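Mandelate racemase/muconate lactonizing enzyme family protein (Sorangium cellulosum, PDB 3S5S) is of undetermined specific function but belongs to the mandelate racemase/muconate lactonizing enzyme family, which pairs a capping domain with a modified TIM barrel. Local coordinates at residues 113-124 against 348-356; 226-234 against 255-264. All coordinates share one frame; numbering follows the deposited sequence.

Contact 1. Residues 113-124 against 348-356; sequences DALTKRAGMPLW and LEGIRAGHG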
# COMPACT_ATOMS: atom_id res chain seq x y z
N ASP A 113 -5.87 12.05 9.96
CA ASP A 113 -5.48 12.76 11.18
C ASP A 113 -6.55 12.53 12.27
O ASP A 113 -6.22 12.14 13.40
CB ASP A 113 -5.26 14.25 10.91
CG ASP A 113 -4.82 15.01 12.14
OD1 ASP A 113 -3.93 14.51 12.92
OD2 ASP A 113 -5.39 16.13 12.33
N ALA A 114 -7.83 12.69 11.91
CA ALA A 114 -8.90 12.52 12.89
C ALA A 114 -9.02 11.07 13.30
O ALA A 114 -9.13 10.74 14.48
CB ALA A 114 -10.33 13.08 12.36
N LEU A 115 -9.03 10.19 12.31
CA LEU A 115 -9.09 8.75 12.62
C LEU A 115 -8.01 8.32 13.66
O LEU A 115 -8.30 7.64 14.62
CB LEU A 115 -8.99 7.92 11.35
CG LEU A 115 -9.29 6.42 11.60
CD1 LEU A 115 -10.81 6.15 11.89
CD2 LEU A 115 -8.76 5.54 10.42
N THR A 116 -6.77 8.73 13.46
CA THR A 116 -5.66 8.26 14.31
C THR A 116 -5.61 8.99 15.63
O THR A 116 -5.39 8.36 16.66
CB THR A 116 -4.27 8.32 13.60
OG1 THR A 116 -4.03 9.63 13.08
CG2 THR A 116 -4.27 7.32 12.46
N LYS A 117 -5.85 10.29 15.61
CA LYS A 117 -5.75 11.01 16.84
C LYS A 117 -6.77 10.52 17.88
O LYS A 117 -6.43 10.41 19.05
CB LYS A 117 -5.77 12.52 16.60
CG LYS A 117 -6.92 13.29 17.17
CD LYS A 117 -7.19 14.64 16.44
CE LYS A 117 -5.92 15.39 16.04
NZ LYS A 117 -6.21 16.44 15.05
N ARG A 118 -8.01 10.22 17.47
CA ARG A 118 -9.03 9.82 18.44
C ARG A 118 -8.72 8.42 18.95
O ARG A 118 -9.28 7.97 19.95
CB ARG A 118 -10.46 9.84 17.84
CG ARG A 118 -10.70 8.70 16.79
CD ARG A 118 -12.08 8.76 16.12
NE ARG A 118 -13.14 8.58 17.09
CZ ARG A 118 -13.61 7.39 17.47
NH1 ARG A 118 -13.10 6.28 16.94
NH2 ARG A 118 -14.58 7.33 18.38
N ALA A 119 -7.82 7.74 18.23
CA ALA A 119 -7.42 6.38 18.54
C ALA A 119 -6.14 6.38 19.38
O ALA A 119 -5.70 5.32 19.89
CB ALA A 119 -7.22 5.59 17.23
N GLY A 120 -5.52 7.56 19.53
CA GLY A 120 -4.26 7.68 20.30
C GLY A 120 -3.08 7.01 19.58
O GLY A 120 -2.16 6.50 20.21
N MET A 121 -3.13 7.00 18.24
CA MET A 121 -2.12 6.32 17.39
C MET A 121 -1.41 7.44 16.64
O MET A 121 -2.06 8.17 15.92
CB MET A 121 -2.79 5.37 16.39
CG MET A 121 -1.78 4.48 15.58
SD MET A 121 -2.57 3.49 14.32
CE MET A 121 -3.43 2.37 15.39
N PRO A 122 -0.08 7.61 16.84
CA PRO A 122 0.64 8.55 15.95
C PRO A 122 0.58 8.09 14.48
O PRO A 122 0.56 6.88 14.19
CB PRO A 122 2.10 8.49 16.44
CG PRO A 122 2.17 7.39 17.47
CD PRO A 122 0.81 6.79 17.67
N LEU A 123 0.56 9.06 13.55
CA LEU A 123 0.41 8.77 12.12
C LEU A 123 1.62 7.98 11.56
O LEU A 123 1.45 7.14 10.66
CB LEU A 123 0.18 10.06 11.33
CG LEU A 123 -0.27 9.99 9.86
CD1 LEU A 123 -1.63 9.22 9.75
CD2 LEU A 123 -0.33 11.40 9.20
N TRP A 124 2.82 8.22 12.10
CA TRP A 124 4.01 7.49 11.70
C TRP A 124 3.89 5.99 12.05
O TRP A 124 4.45 5.12 11.33
CB TRP A 124 5.33 8.11 12.27
CG TRP A 124 5.36 8.32 13.80
CD1 TRP A 124 5.11 9.48 14.45
CD2 TRP A 124 5.69 7.36 14.81
NE1 TRP A 124 5.22 9.30 15.80
CE2 TRP A 124 5.57 8.00 16.05
CE3 TRP A 124 6.07 6.00 14.78
CZ2 TRP A 124 5.82 7.36 17.28
CZ3 TRP A 124 6.30 5.34 15.98
CH2 TRP A 124 6.17 6.02 17.23
N LEU A 348 10.22 12.88 15.06
CA LEU A 348 8.79 12.71 15.18
C LEU A 348 8.32 12.14 16.53
O LEU A 348 7.12 12.01 16.78
CB LEU A 348 8.22 11.87 14.05
CG LEU A 348 8.44 12.12 12.57
CD1 LEU A 348 7.83 10.94 11.85
CD2 LEU A 348 7.89 13.46 12.03
N GLU A 349 9.28 11.88 17.41
CA GLU A 349 9.03 11.27 18.73
C GLU A 349 7.97 11.97 19.60
O GLU A 349 7.25 11.30 20.40
CB GLU A 349 10.36 11.14 19.51
CG GLU A 349 11.07 9.76 19.30
CD GLU A 349 12.29 9.51 20.24
OE1 GLU A 349 12.75 10.46 20.94
OE2 GLU A 349 12.81 8.35 20.25
N GLY A 350 7.85 13.29 19.45
CA GLY A 350 6.89 14.03 20.25
C GLY A 350 5.46 13.99 19.69
O GLY A 350 4.59 14.64 20.21
N ILE A 351 5.25 13.27 18.59
CA ILE A 351 3.94 13.15 17.99
C ILE A 351 3.32 11.90 18.56
O ILE A 351 3.88 10.79 18.42
CB ILE A 351 4.05 13.07 16.47
CG1 ILE A 351 4.58 14.39 15.95
CG2 ILE A 351 2.67 12.69 15.85
CD1 ILE A 351 5.04 14.33 14.52
N ARG A 352 2.21 12.10 19.24
CA ARG A 352 1.61 11.06 20.04
C ARG A 352 0.28 10.57 19.43
O ARG A 352 -0.19 9.50 19.78
CB ARG A 352 1.34 11.60 21.45
CG ARG A 352 2.60 12.03 22.27
CD ARG A 352 2.41 11.75 23.80
NE ARG A 352 1.19 12.38 24.35
CZ ARG A 352 0.23 11.76 25.06
NH1 ARG A 352 -0.82 12.46 25.52
NH2 ARG A 352 0.31 10.45 25.35
N ALA A 353 -0.32 11.37 18.55
CA ALA A 353 -1.67 11.13 18.06
C ALA A 353 -1.91 11.93 16.76
O ALA A 353 -1.64 13.13 16.71
CB ALA A 353 -2.70 11.50 19.13
N GLY A 354 -2.41 11.25 15.72
CA GLY A 354 -2.50 11.85 14.39
C GLY A 354 -1.11 12.33 13.92
O GLY A 354 -0.08 11.70 14.22
N HIS A 355 -1.08 13.45 13.19
CA HIS A 355 0.18 14.10 12.87
C HIS A 355 0.65 15.11 13.90
O HIS A 355 1.72 15.69 13.70
CB HIS A 355 0.16 14.73 11.47
CG HIS A 355 -1.00 15.62 11.22
ND1 HIS A 355 -1.33 16.67 12.05
CD2 HIS A 355 -1.91 15.63 10.20
CE1 HIS A 355 -2.40 17.29 11.56
NE2 HIS A 355 -2.75 16.69 10.43
N GLY A 356 -0.11 15.31 15.00
CA GLY A 356 0.28 16.24 16.10
C GLY A 356 0.19 17.73 15.81
O GLY A 356 0.56 18.57 16.66
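Trp124 and Leu348 form the apolar centre, their side chains sliding past each other in opposite directions until Trp124 CB lies 3.8 Å from Leu348 CD1. The indole CG sits between the backbone N and the carbonyl carbon of its own residue (chi1 53°), a setting that turns its pyrrole edge to Leu348 and Ile351. Pro122 CB rests over one face of this ring, offset toward the rim, and also approaches Ile351 CG2 at 4.3 Å. Helix 303-316 covers this side, touching Leu348 and Ile351, and farther along Leu123. At the indole edge, near the ring plane, Trp124 NE1 gives a weak hydrogen bond of 3.3 Å to Ile351 O.

Outward from here the backbones take over. Gly354 N donates to Met121 O at 3.1 Å and Leu123 N to Gly354 O at 2.8 Å, making a single beta bridge with Pro122 between the two bonds. Gly354, with positive phi, brings its CA to 3.0 Å from Thr116 OG1, whose hydrogen bond goes to Leu112 O.

The polar edge belongs to Asp113 and His355. The carboxylate lies flat over the imidazole, planes 11° apart, with OD1 above the ring centre. Asp113 OD1 also accepts His355 N (3.1 Å) on its anti side, somewhat out of the carboxylate plane, while Asp113 OD2 takes Lys117 NZ from above that plane at 2.9 Å, a salt bridge within the helix; the same ammonium also bonds to Leu47 O. Phe49 of strand 47-52 holds both groups, its N on Asp113 OD2 and its O on His355 NE2, while His355 ND1 pairs with Val357 N. Such a seam, joining the end of helix 101-117 to the loop after strand 345-347, fits the junction between capping and barrel domains in the enolase superfamily.

Contact 2. Residues 226-234 against 255-264; sequences PRDDWDGMK and DVLRVAAERA. With SO4 (sulfate ion), chain D.
Arg258 lies over one face of Trp230 and illustrates how neighbouring helices on the outside of a TIM-type barrel can be joined through one flat ring. Helix 230-239 precedes strand 244-246 and helix 253-261 follows it, their short segments here inclined at 53°. From Arg258 CB, which only grazes Trp230 CH2, the chain departs with CG anti to the backbone N (chi1 160°), directing it toward the indole. Arg258 CG sits 3.4 Å from both Trp230 CZ3 and CH2. Next, CD makes a CH-pi contact over the six-membered ring, and NE passes over CZ2 and CH2. The bends at chi2 and chi3 lay the guanidinium on the same face, planes 19° apart, with Arg258 CZ 3.8 Å from the centroid of the six-membered ring of Trp230, a cation-pi stack. At the tip, Arg258 NH1 lies 3.4 Å from Trp230 CE2, and NH2 reaches over CZ2.

Val259 CG2 and Ala264 CB pack obliquely against the benzene part of the indole, and Ala264 CB also meets Met233 CB at 3.9 Å. Salt bridges flank this packing. Extended Arg227 sends NH1 in a nearly straight bond to Asp255 OD2 (3.3 Å), arriving from above the carboxylate plane; OD2 also accepts from Ala251 N and Ser252 N, and the same NH1 bonds to Glu248 O. Lys234 NZ reaches Glu262 OE1 at 2.8 Å, weak as a hydrogen bond. Arg263, the positive-phi residue of the Schellman motif that ends helix 253-261, holds sulfate O2 through NE and NH2. Its backbone turns the other way: one water donates to both Arg263 O and Lys234 O, each 2.6 Å from the water oxygen.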
# COMPACT_ATOMS: atom_id res chain seq x y z
N PRO A 226 10.89 17.78 -19.49
CA PRO A 226 9.45 17.84 -19.19
C PRO A 226 8.82 16.45 -19.12
O PRO A 226 9.31 15.50 -19.74
CB PRO A 226 8.86 18.62 -20.38
CG PRO A 226 10.06 19.17 -21.20
CD PRO A 226 11.24 18.32 -20.83
N ARG A 227 7.68 16.40 -18.41
CA ARG A 227 6.89 15.20 -18.23
C ARG A 227 6.63 14.38 -19.49
O ARG A 227 6.61 13.15 -19.41
CB ARG A 227 5.57 15.52 -17.56
CG ARG A 227 4.78 14.28 -17.25
CD ARG A 227 3.42 14.55 -16.68
NE ARG A 227 2.51 13.45 -17.04
CZ ARG A 227 2.24 12.39 -16.28
NH1 ARG A 227 2.78 12.25 -15.07
NH2 ARG A 227 1.41 11.45 -16.72
N ASP A 228 6.41 14.99 -20.65
CA ASP A 228 6.11 14.14 -21.79
C ASP A 228 7.24 14.10 -22.83
O ASP A 228 7.02 13.84 -24.01
CB ASP A 228 4.66 14.35 -22.35
CG ASP A 228 3.55 13.57 -21.51
OD1 ASP A 228 3.68 13.39 -20.28
OD2 ASP A 228 2.53 13.13 -22.08
N ASP A 229 8.46 14.34 -22.35
CA ASP A 229 9.69 13.97 -23.07
C ASP A 229 10.23 12.67 -22.41
O ASP A 229 11.20 12.68 -21.63
CB ASP A 229 10.72 15.12 -23.02
CG ASP A 229 11.98 14.82 -23.80
OD1 ASP A 229 12.04 13.70 -24.35
OD2 ASP A 229 12.90 15.68 -23.88
N TRP A 230 9.57 11.56 -22.69
CA TRP A 230 9.95 10.26 -22.14
C TRP A 230 11.30 9.81 -22.68
O TRP A 230 12.06 9.15 -21.97
CB TRP A 230 8.88 9.20 -22.40
CG TRP A 230 7.75 9.34 -21.46
CD1 TRP A 230 6.69 10.19 -21.59
CD2 TRP A 230 7.58 8.66 -20.21
NE1 TRP A 230 5.86 10.06 -20.49
CE2 TRP A 230 6.39 9.14 -19.63
CE3 TRP A 230 8.32 7.67 -19.52
CZ2 TRP A 230 5.91 8.67 -18.39
CZ3 TRP A 230 7.86 7.21 -18.30
CH2 TRP A 230 6.66 7.70 -17.74
N ASP A 231 11.60 10.17 -23.94
CA ASP A 231 12.86 9.80 -24.59
C ASP A 231 14.05 10.49 -23.91
O ASP A 231 15.13 9.90 -23.75
CB ASP A 231 12.80 10.14 -26.11
CG ASP A 231 11.47 9.71 -26.76
OD1 ASP A 231 10.79 8.83 -26.18
OD2 ASP A 231 11.09 10.24 -27.83
N GLY A 232 13.82 11.74 -23.51
CA GLY A 232 14.83 12.54 -22.85
C GLY A 232 15.13 12.02 -21.46
O GLY A 232 16.30 11.96 -21.06
N MET A 233 14.09 11.65 -20.71
CA MET A 233 14.27 10.99 -19.41
C MET A 233 15.05 9.66 -19.57
O MET A 233 15.98 9.40 -18.83
CB MET A 233 12.93 10.77 -18.70
CG MET A 233 12.29 12.02 -18.13
SD MET A 233 13.28 12.87 -16.90
CE MET A 233 12.70 12.27 -15.35
N LYS A 234 14.66 8.85 -20.54
CA LYS A 234 15.36 7.62 -20.87
C LYS A 234 16.82 7.92 -21.17
O LYS A 234 17.72 7.19 -20.73
CB LYS A 234 14.77 6.98 -22.13
CG LYS A 234 13.67 5.91 -21.98
CD LYS A 234 13.71 4.98 -23.26
CE LYS A 234 12.40 4.23 -23.57
NZ LYS A 234 11.19 5.00 -23.09
N ASP A 255 2.21 5.54 -13.53
CA ASP A 255 3.36 6.21 -14.14
C ASP A 255 4.63 5.52 -13.66
O ASP A 255 5.57 5.34 -14.44
CB ASP A 255 3.51 7.70 -13.74
CG ASP A 255 2.33 8.59 -14.15
OD1 ASP A 255 1.68 8.34 -15.19
OD2 ASP A 255 2.08 9.56 -13.38
N VAL A 256 4.67 5.18 -12.36
CA VAL A 256 5.85 4.54 -11.74
C VAL A 256 6.19 3.20 -12.38
O VAL A 256 7.32 2.99 -12.82
CB VAL A 256 5.70 4.43 -10.21
CG1 VAL A 256 6.89 3.72 -9.60
CG2 VAL A 256 5.54 5.81 -9.61
N LEU A 257 5.22 2.31 -12.51
CA LEU A 257 5.43 1.14 -13.35
C LEU A 257 6.04 1.45 -14.71
O LEU A 257 6.88 0.69 -15.23
CB LEU A 257 4.13 0.42 -13.61
CG LEU A 257 3.74 -0.81 -12.80
CD1 LEU A 257 2.77 -1.58 -13.65
CD2 LEU A 257 4.96 -1.66 -12.52
N ARG A 258 5.59 2.54 -15.32
CA ARG A 258 6.08 2.84 -16.69
C ARG A 258 7.50 3.38 -16.59
O ARG A 258 8.38 2.97 -17.34
CB ARG A 258 5.17 3.82 -17.43
CG ARG A 258 5.84 4.50 -18.59
CD ARG A 258 4.90 4.80 -19.75
NE ARG A 258 4.00 5.91 -19.47
CZ ARG A 258 3.78 6.94 -20.30
NH1 ARG A 258 4.41 7.02 -21.48
NH2 ARG A 258 2.93 7.90 -19.92
N VAL A 259 7.71 4.31 -15.67
CA VAL A 259 9.04 4.85 -15.38
C VAL A 259 10.06 3.73 -15.13
O VAL A 259 11.18 3.81 -15.61
CB VAL A 259 9.00 5.87 -14.19
CG1 VAL A 259 10.29 5.85 -13.35
CG2 VAL A 259 8.76 7.25 -14.71
N ALA A 260 9.65 2.68 -14.40
CA ALA A 260 10.54 1.53 -14.17
C ALA A 260 10.82 0.84 -15.48
O ALA A 260 11.96 0.82 -15.91
CB ALA A 260 9.97 0.52 -13.15
N ALA A 261 9.78 0.31 -16.11
CA ALA A 261 9.91 -0.52 -17.35
C ALA A 261 10.66 0.17 -18.51
O ALA A 261 11.35 -0.49 -19.28
CB ALA A 261 8.55 -0.96 -17.83
N GLU A 262 10.51 1.48 -18.61
CA GLU A 262 11.15 2.25 -19.69
C GLU A 262 12.56 2.79 -19.31
O GLU A 262 13.27 3.35 -20.15
CB GLU A 262 10.19 3.34 -20.20
CG GLU A 262 9.17 2.79 -21.22
CD GLU A 262 8.14 3.83 -21.71
OE1 GLU A 262 8.54 4.97 -22.10
OE2 GLU A 262 6.93 3.51 -21.69
N ARG A 263 12.96 2.54 -18.07
CA ARG A 263 14.21 3.05 -17.49
C ARG A 263 14.36 4.54 -17.63
O ARG A 263 15.42 4.97 -18.09
CB ARG A 263 15.44 2.41 -18.11
CG ARG A 263 15.69 1.01 -17.75
CD ARG A 263 17.00 0.62 -18.40
NE ARG A 263 17.13 -0.82 -18.55
CZ ARG A 263 17.67 -1.62 -17.64
NH1 ARG A 263 18.14 -1.11 -16.51
NH2 ARG A 263 17.73 -2.93 -17.87
N ALA A 264 13.31 5.28 -17.25
CA ALA A 264 13.22 6.75 -17.39
C ALA A 264 13.76 7.53 -16.19
O ALA A 264 13.92 8.77 -16.26
CB ALA A 264 11.75 7.19 -17.69
S SO4 D . 15.29 -3.10 -20.89
O1 SO4 D . 14.74 -2.10 -21.84
O2 SO4 D . 16.73 -2.79 -20.75
O3 SO4 D . 14.61 -3.04 -19.59
O4 SO4 D . 15.07 -4.47 -21.38
O HOH W 1 17.50 4.79 -19.72

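How the contacts relate
From the N terminus, the chain first lays down most of the antiparallel sheet and the helices of the capping domain and reaches residues 113-124, the first half of contact 1. It then winds through the successive strands and helices of the barrel, and contact 2 closes a short loop there, 226-234 meeting 255-264, with strand 244-246 between them in sequence. Only after the last barrel helix does residue range 348-356 return to close contact 1, so the short loop is nested within the long one. The two sites lie on opposite sides of the chain's centre, their centres about 36 Å apart: one probably ties the capping domain to the barrel side, the other helix to helix within the barrel.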